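PDB 3HDX: SusD superfamily protein from Bacteroides thetaiotaomicron VPI-5482, which probably binds polysaccharide at the outer membrane as a SusD homolog, contributing to glycan capture and uptake. Local coordinates for residues 362-374 with 383-395. Sequence-based numbering, arbitrary orientation. Where two conformers were deposited one is given.
With EDO (1,2-ethanediol), chain G.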
loop_
_atom_site.group_PDB
_atom_site.type_symbol
_atom_site.label_atom_id
_atom_site.label_comp_id
_atom_site.label_asym_id
_atom_site.label_seq_id
_atom_site.Cartn_x
_atom_site.Cartn_y
_atom_site.Cartn_z
ATOM N N ARG A 362 -7.536 -2.204 -2.774
ATOM C CA ARG A 362 -8.795 -2.898 -2.850
ATOM C C ARG A 362 -9.777 -1.975 -3.573
ATOM O O ARG A 362 -9.495 -0.786 -3.785
ATOM C CB ARG A 362 -9.302 -3.302 -1.458
ATOM C CG ARG A 362 -9.424 -2.149 -0.451
ATOM C CD ARG A 362 -9.637 -2.748 0.950
ATOM N NE ARG A 362 -9.720 -1.749 2.025
ATOM C CZ ARG A 362 -10.843 -1.168 2.439
ATOM N NH1 ARG A 362 -11.997 -1.371 1.828
ATOM N NH2 ARG A 362 -10.803 -0.330 3.457
ATOM N N LEU A 363 -10.955 -2.505 -3.912
ATOM C CA LEU A 363 -11.904 -1.732 -4.731
ATOM C C LEU A 363 -12.290 -0.379 -4.165
ATOM O O LEU A 363 -12.443 0.594 -4.909
ATOM C CB LEU A 363 -13.166 -2.525 -5.129
ATOM C CG LEU A 363 -12.980 -3.388 -6.382
ATOM C CD1 LEU A 363 -14.184 -4.304 -6.593
ATOM C CD2 LEU A 363 -12.702 -2.573 -7.625
ATOM N N GLU A 364 -12.401 -0.284 -2.846
ATOM C CA GLU A 364 -12.813 0.997 -2.240
ATOM C C GLU A 364 -11.750 2.087 -2.478
ATOM O O GLU A 364 -12.077 3.262 -2.708
ATOM C CB GLU A 364 -13.112 0.859 -0.735
ATOM C CG GLU A 364 -14.354 0.008 -0.384
ATOM C CD GLU A 364 -14.172 -1.492 -0.456
ATOM O OE1 GLU A 364 -13.050 -1.975 -0.790
ATOM O OE2 GLU A 364 -15.153 -2.185 -0.134
ATOM N N ASP A 365 -10.484 1.698 -2.365
ATOM C CA ASP A 365 -9.359 2.612 -2.649
ATOM C C ASP A 365 -9.444 3.130 -4.092
ATOM O O ASP A 365 -9.440 4.336 -4.329
ATOM C CB ASP A 365 -8.015 1.954 -2.389
ATOM C CG ASP A 365 -6.847 2.770 -2.937
ATOM O OD1 ASP A 365 -6.828 4.007 -2.722
ATOM O OD2 ASP A 365 -5.961 2.170 -3.607
ATOM N N ILE A 366 -9.533 2.188 -5.033
ATOM C CA ILE A 366 -9.545 2.527 -6.447
ATOM C C ILE A 366 -10.784 3.362 -6.834
ATOM O O ILE A 366 -10.689 4.274 -7.646
ATOM C CB ILE A 366 -9.409 1.265 -7.327
ATOM C CG1 ILE A 366 -8.064 0.542 -7.046
ATOM C CG2 ILE A 366 -9.526 1.600 -8.816
ATOM C CD1 ILE A 366 -6.800 1.331 -7.254
ATOM N N THR A 367 -11.923 3.074 -6.198
ATOM C CA THR A 367 -13.154 3.819 -6.419
ATOM C C THR A 367 -13.037 5.241 -5.922
ATOM O O THR A 367 -13.405 6.181 -6.646
ATOM C CB THR A 367 -14.344 3.069 -5.813
ATOM O OG1 THR A 367 -14.406 1.772 -6.431
ATOM C CG2 THR A 367 -15.681 3.843 -5.968
ATOM N N LEU A 368 -12.424 5.414 -4.750
ATOM C CA LEU A 368 -12.213 6.781 -4.212
ATOM C C LEU A 368 -11.146 7.498 -5.031
ATOM O O LEU A 368 -11.244 8.701 -5.244
ATOM C CB LEU A 368 -11.888 6.786 -2.694
ATOM C CG LEU A 368 -13.041 6.328 -1.801
ATOM C CD1 LEU A 368 -12.558 6.010 -0.350
ATOM C CD2 LEU A 368 -14.214 7.359 -1.816
ATOM N N LEU A 369 -10.149 6.763 -5.537
ATOM C CA LEU A 369 -9.098 7.353 -6.403
ATOM C C LEU A 369 -9.743 7.888 -7.663
ATOM O O LEU A 369 -9.371 8.957 -8.158
ATOM C CB LEU A 369 -7.991 6.311 -6.691
ATOM C CG LEU A 369 -6.777 6.919 -7.404
ATOM C CD1 LEU A 369 -6.007 7.916 -6.483
ATOM C CD2 LEU A 369 -5.861 5.771 -7.932
ATOM N N ARG A 370 -10.648 7.101 -8.229
ATOM C CA ARG A 370 -11.383 7.538 -9.410
ATOM C C ARG A 370 -12.147 8.850 -9.139
ATOM O O ARG A 370 -12.152 9.729 -9.994
ATOM C CB ARG A 370 -12.320 6.440 -9.928
ATOM C CG ARG A 370 -12.853 6.768 -11.290
ATOM C CD ARG A 370 -13.752 5.696 -11.764
ATOM N NE ARG A 370 -14.162 5.899 -13.135
ATOM C CZ ARG A 370 -14.896 5.009 -13.794
ATOM N NH1 ARG A 370 -15.257 3.838 -13.224
ATOM N NH2 ARG A 370 -15.207 5.268 -15.059
ATOM N N ALA A 371 -12.819 8.930 -7.990
ATOM C CA ALA A 371 -13.506 10.174 -7.577
ATOM C C ALA A 371 -12.538 11.363 -7.505
ATOM O O ALA A 371 -12.803 12.432 -8.050
ATOM C CB ALA A 371 -14.278 9.966 -6.275
ATOM N N GLU A 372 -11.402 11.165 -6.852
ATOM C CA GLU A 372 -10.359 12.173 -6.770
ATOM C C GLU A 372 -9.937 12.632 -8.176
ATOM O O GLU A 372 -9.872 13.843 -8.436
ATOM C CB GLU A 372 -9.177 11.580 -5.994
ATOM C CG GLU A 372 -7.853 12.337 -5.970
ATOM C CD GLU A 372 -6.745 11.553 -5.267
ATOM O OE1 GLU A 372 -7.042 10.628 -4.449
ATOM O OE2 GLU A 372 -5.574 11.889 -5.525
ATOM N N ALA A 373 -9.671 11.665 -9.064
ATOM C CA ALA A 373 -9.229 11.951 -10.429
ATOM C C ALA A 373 -10.278 12.743 -11.223
ATOM O O ALA A 373 -9.961 13.718 -11.881
ATOM C CB ALA A 373 -8.835 10.653 -11.168
ATOM N N LEU A 374 -11.536 12.354 -11.073
ATOM C CA LEU A 374 -12.633 13.012 -11.787
ATOM C C LEU A 374 -12.763 14.469 -11.322
ATOM O O LEU A 374 -12.903 15.371 -12.144
ATOM C CB LEU A 374 -13.944 12.242 -11.645
ATOM C CG LEU A 374 -14.000 10.965 -12.474
ATOM C CD1 LEU A 374 -15.119 10.051 -12.002
ATOM C CD2 LEU A 374 -14.149 11.300 -13.977
ATOM N N ALA A 383 -17.766 12.381 -10.144
ATOM C CA ALA A 383 -17.063 11.883 -8.971
ATOM C C ALA A 383 -18.012 11.453 -7.858
ATOM O O ALA A 383 -17.746 10.480 -7.125
ATOM C CB ALA A 383 -16.103 12.959 -8.444
ATOM N N VAL A 384 -19.130 12.178 -7.737
ATOM C CA VAL A 384 -20.084 11.945 -6.648
ATOM C C VAL A 384 -20.624 10.536 -6.654
ATOM O O VAL A 384 -20.742 9.933 -5.580
ATOM C CB VAL A 384 -21.238 13.015 -6.653
ATOM C CG1 VAL A 384 -22.358 12.637 -5.686
ATOM C CG2 VAL A 384 -20.685 14.415 -6.331
ATOM N N SER A 385 -20.925 9.981 -7.840
ATOM C CA SER A 385 -21.459 8.609 -7.870
ATOM C C SER A 385 -20.471 7.602 -7.263
ATOM O O SER A 385 -20.877 6.731 -6.532
ATOM C CB SER A 385 -21.866 8.160 -9.271
ATOM O OG SER A 385 -20.747 8.028 -10.099
ATOM N N TYR A 386 -19.178 7.788 -7.501
ATOM C CA TYR A 386 -18.139 6.883 -6.962
ATOM C C TYR A 386 -17.983 7.052 -5.439
ATOM O O TYR A 386 -17.859 6.079 -4.721
ATOM C CB TYR A 386 -16.826 7.052 -7.731
ATOM C CG TYR A 386 -17.063 6.683 -9.181
ATOM C CD1 TYR A 386 -17.302 5.370 -9.537
ATOM C CD2 TYR A 386 -17.075 7.660 -10.177
ATOM C CE1 TYR A 386 -17.580 5.010 -10.891
ATOM C CE2 TYR A 386 -17.329 7.337 -11.487
ATOM C CZ TYR A 386 -17.584 6.013 -11.845
ATOM O OH TYR A 386 -17.868 5.758 -13.178
ATOM N N LEU A 387 -17.981 8.289 -4.977
ATOM C CA LEU A 387 -17.980 8.582 -3.541
ATOM C C LEU A 387 -19.170 7.891 -2.868
ATOM O O LEU A 387 -19.013 7.240 -1.827
ATOM C CB LEU A 387 -18.063 10.093 -3.297
ATOM C CG LEU A 387 -18.094 10.529 -1.822
ATOM C CD1 LEU A 387 -16.902 9.963 -1.004
ATOM C CD2 LEU A 387 -18.192 12.049 -1.676
ATOM N N ASN A 388 -20.359 8.042 -3.462
ATOM C CA ASN A 388 -21.560 7.430 -2.901
ATOM C C ASN A 388 -21.515 5.912 -2.792
ATOM O O ASN A 388 -22.109 5.355 -1.871
ATOM C CB ASN A 388 -22.838 7.887 -3.634
ATOM C CG ASN A 388 -23.274 9.286 -3.242
ATOM O OD1 ASN A 388 -22.983 9.748 -2.126
ATOM N ND2 ASN A 388 -23.995 9.960 -4.129
HETATM N N MSE A 389 -20.818 5.249 -3.721
HETATM C CA MSE A 389 -20.666 3.797 -3.654
HETATM C C MSE A 389 -20.060 3.348 -2.335
HETATM O O MSE A 389 -20.485 2.332 -1.736
HETATM C CB MSE A 389 -19.846 3.245 -4.811
HETATM C CG MSE A 389 -20.505 3.345 -6.122
HETATM SE SE MSE A 389 -19.395 2.680 -7.549
HETATM C CE MSE A 389 -20.485 3.396 -8.991
ATOM N N ILE A 390 -19.059 4.096 -1.879
ATOM C CA ILE A 390 -18.393 3.786 -0.623
ATOM C C ILE A 390 -19.291 4.191 0.557
ATOM O O ILE A 390 -19.519 3.381 1.476
ATOM C CB ILE A 390 -17.027 4.478 -0.547
ATOM C CG1 ILE A 390 -16.168 4.148 -1.842
ATOM C CG2 ILE A 390 -16.420 4.169 0.852
ATOM C CD1 ILE A 390 -16.111 2.762 -2.315
ATOM N N ARG A 391 -19.819 5.433 0.522
ATOM C CA ARG A 391 -20.673 5.930 1.620
ATOM C C ARG A 391 -21.838 5.008 1.943
ATOM O O ARG A 391 -22.043 4.638 3.119
ATOM C CB ARG A 391 -21.210 7.294 1.276
ATOM C CG ARG A 391 -20.170 8.416 1.304
ATOM C CD ARG A 391 -20.824 9.728 0.872
ATOM N NE ARG A 391 -21.929 10.082 1.757
ATOM C CZ ARG A 391 -21.814 10.782 2.894
ATOM N NH1 ARG A 391 -20.628 11.266 3.326
ATOM N NH2 ARG A 391 -22.909 11.001 3.625
ATOM N N THR A 392 -22.548 4.590 0.896
ATOM C CA THR A 392 -23.761 3.778 1.078
ATOM C C THR A 392 -23.487 2.333 1.495
ATOM O O THR A 392 -24.460 1.608 1.816
ATOM C CB THR A 392 -24.689 3.833 -0.147
ATOM O OG1 THR A 392 -24.026 3.255 -1.262
ATOM C CG2 THR A 392 -25.095 5.290 -0.453
ATOM N N ASN A 393 -22.217 1.866 1.431
ATOM C CA ASN A 393 -21.856 0.564 1.994
ATOM C C ASN A 393 -21.290 0.713 3.424
ATOM O O ASN A 393 -20.813 -0.267 4.021
ATOM C CB ASN A 393 -20.876 -0.192 1.135
ATOM C CG ASN A 393 -20.970 -1.708 1.321
ATOM O OD1 ASN A 393 -22.065 -2.277 1.514
ATOM N ND2 ASN A 393 -19.828 -2.374 1.240
ATOM N N ARG A 394 -21.346 1.933 3.968
ATOM C CA ARG A 394 -20.846 2.248 5.305
ATOM C C ARG A 394 -21.865 3.009 6.147
ATOM O O ARG A 394 -21.502 3.744 7.091
ATOM C CB ARG A 394 -19.542 3.043 5.179
ATOM C CG ARG A 394 -18.404 2.294 4.479
ATOM C CD ARG A 394 -17.916 1.155 5.309
ATOM N NE ARG A 394 -16.848 0.439 4.629
ATOM C CZ ARG A 394 -16.936 -0.769 4.057
ATOM N NH1 ARG A 394 -18.069 -1.464 4.012
ATOM N NH2 ARG A 394 -15.845 -1.312 3.505
ATOM N N GLY A 395 -23.135 2.819 5.806
ATOM C CA GLY A 395 -24.251 3.399 6.559
ATOM C C GLY A 395 -24.539 4.867 6.368
ATOM O O GLY A 395 -25.417 5.412 7.044
HETATM C C1 EDO G . -23.050 13.149 6.407
HETATM O O1 EDO G . -22.670 11.764 6.568
HETATM C C2 EDO G . -23.996 13.616 7.498
HETATM O O2 EDO G . -23.385 13.489 8.791
HETATM O O HOH W 1 -17.559 -0.840 0.424
#
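Tyr386 drops as a knob into the hole formed by Thr367, Arg370, Ala371 and Leu374. Over one face of its ring lies Arg370 CD, 3.8 Å from the centroid in a CH-pi contact, while Leu374 CD1 approaches Tyr386 CE2 at 3.5 Å. Arg370 gets there extended, CG anti to the backbone N (chi1 -168°), and its guanidinium, tilted 21° from the ring plane, carries the phenol OH over its centre rather than at an N-H. Arg370 NE instead pairs with Glu217. With an alanine in place of Arg370, the ring would probably lose its CH-pi partner and Glu217 its mate. Further along, Ile390 CD1 rests on Glu364 CA at 3.7 Å, and Leu368 CD2 meets both Leu387 CD1 and Ile390 CG1. Where the backbones come closest, Ala383 CB sits 3.4 Å from Ala371 O. At the other end, Glu364 OE2, held by Thr235 N, faces Arg394 NH2 in a long, purely electrostatic salt bridge; Arg362 pairs with Glu364, Glu427 and Glu423, the last shared with Arg394. The antiparallel hairpin, its short-segment axes approaching to 8.2 Å, is consistent with the TPR-like architecture of SusD proteins; helix 409-423 packs against both arms, helices 196-209 and 213-226 against helix 363-376.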